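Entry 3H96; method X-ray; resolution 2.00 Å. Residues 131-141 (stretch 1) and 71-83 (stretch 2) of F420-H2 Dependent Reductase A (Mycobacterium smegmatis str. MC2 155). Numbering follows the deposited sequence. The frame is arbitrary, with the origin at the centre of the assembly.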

# COMPACT_ATOMS: atom_id res chain seq x y z
N GLY A 131 -17.34 -9.42 -7.37
CA GLY A 131 -17.84 -9.73 -8.68
C GLY A 131 -17.26 -8.78 -9.71
O GLY A 131 -17.51 -8.95 -10.88
N ILE A 132 -16.45 -7.80 -9.27
CA ILE A 132 -15.84 -6.82 -10.17
C ILE A 132 -14.32 -6.98 -10.22
O ILE A 132 -13.70 -7.21 -11.29
CB ILE A 132 -16.26 -5.37 -9.77
CG1 ILE A 132 -17.81 -5.25 -9.77
CG2 ILE A 132 -15.58 -4.27 -10.66
CD1 ILE A 132 -18.37 -3.89 -9.19
N ARG A 133 -13.70 -6.90 -9.05
CA ARG A 133 -12.31 -7.19 -8.99
C ARG A 133 -11.94 -7.72 -7.60
O ARG A 133 -12.66 -7.46 -6.61
CB ARG A 133 -11.46 -5.95 -9.37
CG ARG A 133 -11.41 -4.89 -8.35
CD ARG A 133 -10.50 -3.65 -8.72
NE ARG A 133 -10.93 -2.64 -7.77
CZ ARG A 133 -10.22 -2.21 -6.70
NH1 ARG A 133 -8.99 -2.62 -6.47
NH2 ARG A 133 -10.76 -1.32 -5.87
N THR A 134 -10.84 -8.50 -7.55
CA THR A 134 -10.24 -8.92 -6.27
C THR A 134 -9.16 -7.89 -5.98
O THR A 134 -8.33 -7.59 -6.87
CB THR A 134 -9.56 -10.26 -6.46
OG1 THR A 134 -10.61 -11.22 -6.61
CG2 THR A 134 -8.69 -10.70 -5.18
N ILE A 135 -9.20 -7.31 -4.77
CA ILE A 135 -8.29 -6.21 -4.33
C ILE A 135 -6.90 -6.81 -4.21
O ILE A 135 -6.70 -7.77 -3.42
CB ILE A 135 -8.84 -5.53 -3.03
CG1 ILE A 135 -10.09 -4.72 -3.45
CG2 ILE A 135 -7.87 -4.50 -2.42
CD1 ILE A 135 -10.91 -4.20 -2.24
N PRO A 136 -5.96 -6.28 -5.02
CA PRO A 136 -4.63 -6.88 -4.95
C PRO A 136 -3.90 -6.61 -3.64
O PRO A 136 -4.03 -5.51 -3.02
CB PRO A 136 -3.88 -6.26 -6.14
CG PRO A 136 -5.01 -5.81 -7.15
CD PRO A 136 -6.18 -5.45 -6.24
N VAL A 137 -3.16 -7.61 -3.19
CA VAL A 137 -2.20 -7.35 -2.10
C VAL A 137 -0.78 -7.51 -2.64
O VAL A 137 -0.47 -8.53 -3.26
CB VAL A 137 -2.49 -8.33 -0.93
CG1 VAL A 137 -1.44 -8.24 0.23
CG2 VAL A 137 -3.85 -8.03 -0.37
N LEU A 138 0.09 -6.53 -2.39
CA LEU A 138 1.48 -6.65 -2.78
C LEU A 138 2.38 -6.73 -1.52
O LEU A 138 2.11 -6.05 -0.53
CB LEU A 138 1.91 -5.40 -3.59
CG LEU A 138 1.14 -5.07 -4.87
CD1 LEU A 138 1.82 -3.86 -5.50
CD2 LEU A 138 1.24 -6.21 -5.87
N ALA A 139 3.45 -7.52 -1.63
CA ALA A 139 4.49 -7.62 -0.66
C ALA A 139 5.68 -6.73 -1.09
O ALA A 139 6.26 -6.93 -2.18
CB ALA A 139 4.91 -9.09 -0.51
N LEU A 140 6.05 -5.78 -0.24
CA LEU A 140 7.20 -4.94 -0.45
C LEU A 140 8.34 -5.41 0.48
O LEU A 140 8.30 -5.24 1.70
CB LEU A 140 6.78 -3.49 -0.22
CG LEU A 140 5.50 -3.10 -0.97
CD1 LEU A 140 5.17 -1.59 -0.69
CD2 LEU A 140 5.67 -3.35 -2.55
N THR A 141 9.39 -5.98 -0.12
CA THR A 141 10.43 -6.62 0.67
C THR A 141 11.72 -5.82 0.60
O THR A 141 12.26 -5.61 -0.50
CB THR A 141 10.73 -8.01 0.17
OG1 THR A 141 9.53 -8.78 0.17
CG2 THR A 141 11.76 -8.65 1.10
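Stretch 2 71-83: AASNPAWYYNLTT

Stretch 2 lies along stretch 1 as an irregular loop, residues 71-75, followed by a helix that runs on past Thr83. The two segments advance in the same general sense: the loop covers Ile132 and Arg133, and the helix meets Pro136 and the strand that begins at Val137. The strand and helix axes cross at 47° between their N-to-C directions, with a closest approach of 10.5 Å, and the contact as a whole buries 531 Å².

Gly131, with phi/psi of 88/-3, makes no contact. At Ile132 the backbones come close, its CA lying 6.6 Å from CA of Ala72. The Ile132 side chain points toward the loop and places CG2 3.5 Å from Ala72 O and 4.4 Å from Ala72 CB.

Arg133 is the main polar anchor. Its extended side chain reaches along the loop and gathers acceptors from it: NE and NH2 both donate to Ala71 O, at 2.9 and 2.7 Å, so that one carbonyl is held in a fork at the edge of the guanidinium, while NH1 donates to Asn74 OD1 at 3.0 Å. Ser73 O and Asn74 N lie over one face of the group, and Ser73 O is 3.4 Å from Arg133 CZ. The Asn74 amide is held at both ends, since its ND2 donates to Tyr79 OH at 3.0 Å, a nearly linear bond that ties the loop to the first turns of the helix.

Thr134 and Ile135 turn their side chains away. Pro136 turns back toward stretch 2, with its CD 3.1 Å from Asn74 OD1 and its ring on Tyr78. Pro136 CG stands over the face of the tyrosine ring, 3.8 Å from the centroid and 15° off the normal, in a CH-pi contact, and Pro136 CB approaches Tyr78 CE1 to 3.4 Å.

From here the alternation of the extended chain sorts the residues: Val137 points away, Leu138 and Leu140 point toward the helix, and Ala139 is out of reach. Leu138 fits among four helical side chains. Its CD1 meets the edge of the Trp77 ring, 3.9 Å from CZ3, and lies 4.0 Å from Leu81 CD1; its CD2 lies 3.8 Å from Tyr78 CE1, at the edge of that ring, and 3.6 Å from Thr82 CG2. Leu140 extends this apolar patch more loosely, its CD2 4.2 Å from Leu81 CD1. Thr141 lies beyond reach of the helix.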

# COMPACT_ATOMS: atom_id res chain seq x y z
N ALA A 71 -13.26 1.21 -5.16
CA ALA A 71 -13.65 1.59 -6.52
C ALA A 71 -13.59 0.40 -7.46
O ALA A 71 -12.96 -0.65 -7.19
CB ALA A 71 -12.76 2.77 -7.07
N ALA A 72 -14.18 0.62 -8.61
CA ALA A 72 -14.26 -0.39 -9.63
C ALA A 72 -12.95 -0.86 -10.20
O ALA A 72 -12.82 -2.05 -10.52
CB ALA A 72 -15.22 0.08 -10.76
N SER A 73 -11.98 0.03 -10.27
CA SER A 73 -10.69 -0.27 -10.92
C SER A 73 -9.53 -0.33 -9.90
O SER A 73 -9.60 0.31 -8.88
CB SER A 73 -10.40 0.80 -11.97
OG SER A 73 -11.06 0.43 -13.18
N ASN A 74 -8.49 -1.11 -10.20
CA ASN A 74 -7.22 -0.98 -9.50
C ASN A 74 -6.57 0.40 -9.66
O ASN A 74 -6.68 1.03 -10.74
CB ASN A 74 -6.24 -2.00 -9.99
CG ASN A 74 -6.68 -3.38 -9.67
OD1 ASN A 74 -7.13 -3.67 -8.55
ND2 ASN A 74 -6.54 -4.28 -10.64
N PRO A 75 -5.89 0.86 -8.61
CA PRO A 75 -5.14 2.14 -8.69
C PRO A 75 -3.92 2.09 -9.61
O PRO A 75 -3.32 1.02 -9.80
CB PRO A 75 -4.74 2.42 -7.23
CG PRO A 75 -4.61 1.01 -6.60
CD PRO A 75 -5.68 0.15 -7.34
N ALA A 76 -3.53 3.23 -10.18
CA ALA A 76 -2.43 3.26 -11.08
C ALA A 76 -1.17 2.75 -10.38
O ALA A 76 -0.38 2.05 -11.01
CB ALA A 76 -2.15 4.71 -11.66
N TRP A 77 -0.94 3.09 -9.11
CA TRP A 77 0.31 2.62 -8.46
C TRP A 77 0.53 1.07 -8.47
O TRP A 77 1.66 0.57 -8.56
CB TRP A 77 0.48 3.21 -7.07
CG TRP A 77 -0.53 2.79 -6.04
CD1 TRP A 77 -1.63 3.54 -5.61
CD2 TRP A 77 -0.56 1.58 -5.29
NE1 TRP A 77 -2.32 2.83 -4.62
CE2 TRP A 77 -1.68 1.63 -4.43
CE3 TRP A 77 0.26 0.44 -5.26
CZ2 TRP A 77 -1.97 0.62 -3.54
CZ3 TRP A 77 -0.05 -0.58 -4.41
CH2 TRP A 77 -1.16 -0.48 -3.54
N TYR A 78 -0.57 0.33 -8.45
CA TYR A 78 -0.55 -1.12 -8.46
C TYR A 78 0.18 -1.60 -9.71
O TYR A 78 1.15 -2.35 -9.61
CB TYR A 78 -1.97 -1.69 -8.34
CG TYR A 78 -2.05 -3.15 -8.78
CD1 TYR A 78 -1.52 -4.17 -7.99
CD2 TYR A 78 -2.63 -3.50 -10.01
CE1 TYR A 78 -1.52 -5.48 -8.44
CE2 TYR A 78 -2.64 -4.84 -10.46
CZ TYR A 78 -2.09 -5.81 -9.67
OH TYR A 78 -2.11 -7.11 -10.07
N TYR A 79 -0.24 -1.11 -10.90
CA TYR A 79 0.34 -1.52 -12.18
C TYR A 79 1.76 -0.99 -12.25
O TYR A 79 2.64 -1.62 -12.85
CB TYR A 79 -0.48 -0.93 -13.36
CG TYR A 79 -1.84 -1.55 -13.39
CD1 TYR A 79 -2.01 -2.90 -13.79
CD2 TYR A 79 -2.93 -0.86 -12.96
CE1 TYR A 79 -3.25 -3.49 -13.80
CE2 TYR A 79 -4.16 -1.41 -12.95
CZ TYR A 79 -4.33 -2.72 -13.38
OH TYR A 79 -5.55 -3.29 -13.32
N ASN A 80 1.97 0.21 -11.71
CA ASN A 80 3.33 0.80 -11.74
C ASN A 80 4.32 -0.09 -10.99
O ASN A 80 5.42 -0.39 -11.48
CB ASN A 80 3.28 2.17 -11.10
CG ASN A 80 2.54 3.20 -11.98
OD1 ASN A 80 2.14 2.91 -13.09
ND2 ASN A 80 2.33 4.38 -11.45
N LEU A 81 3.93 -0.52 -9.78
CA LEU A 81 4.83 -1.37 -8.97
C LEU A 81 5.09 -2.76 -9.57
O LEU A 81 6.25 -3.16 -9.69
CB LEU A 81 4.32 -1.48 -7.53
CG LEU A 81 4.35 -0.20 -6.67
CD1 LEU A 81 3.96 -0.55 -5.20
CD2 LEU A 81 5.78 0.32 -6.71
N THR A 82 4.03 -3.46 -10.02
CA THR A 82 4.18 -4.82 -10.50
C THR A 82 4.89 -4.80 -11.86
O THR A 82 5.50 -5.80 -12.27
CB THR A 82 2.84 -5.50 -10.68
OG1 THR A 82 2.03 -4.74 -11.62
CG2 THR A 82 2.12 -5.70 -9.28
N THR A 83 4.78 -3.68 -12.58
CA THR A 83 5.54 -3.51 -13.81
C THR A 83 7.02 -3.31 -13.54
O THR A 83 7.88 -3.98 -14.14
CB THR A 83 5.01 -2.37 -14.69
OG1 THR A 83 3.71 -2.73 -15.19
CG2 THR A 83 5.99 -2.17 -15.87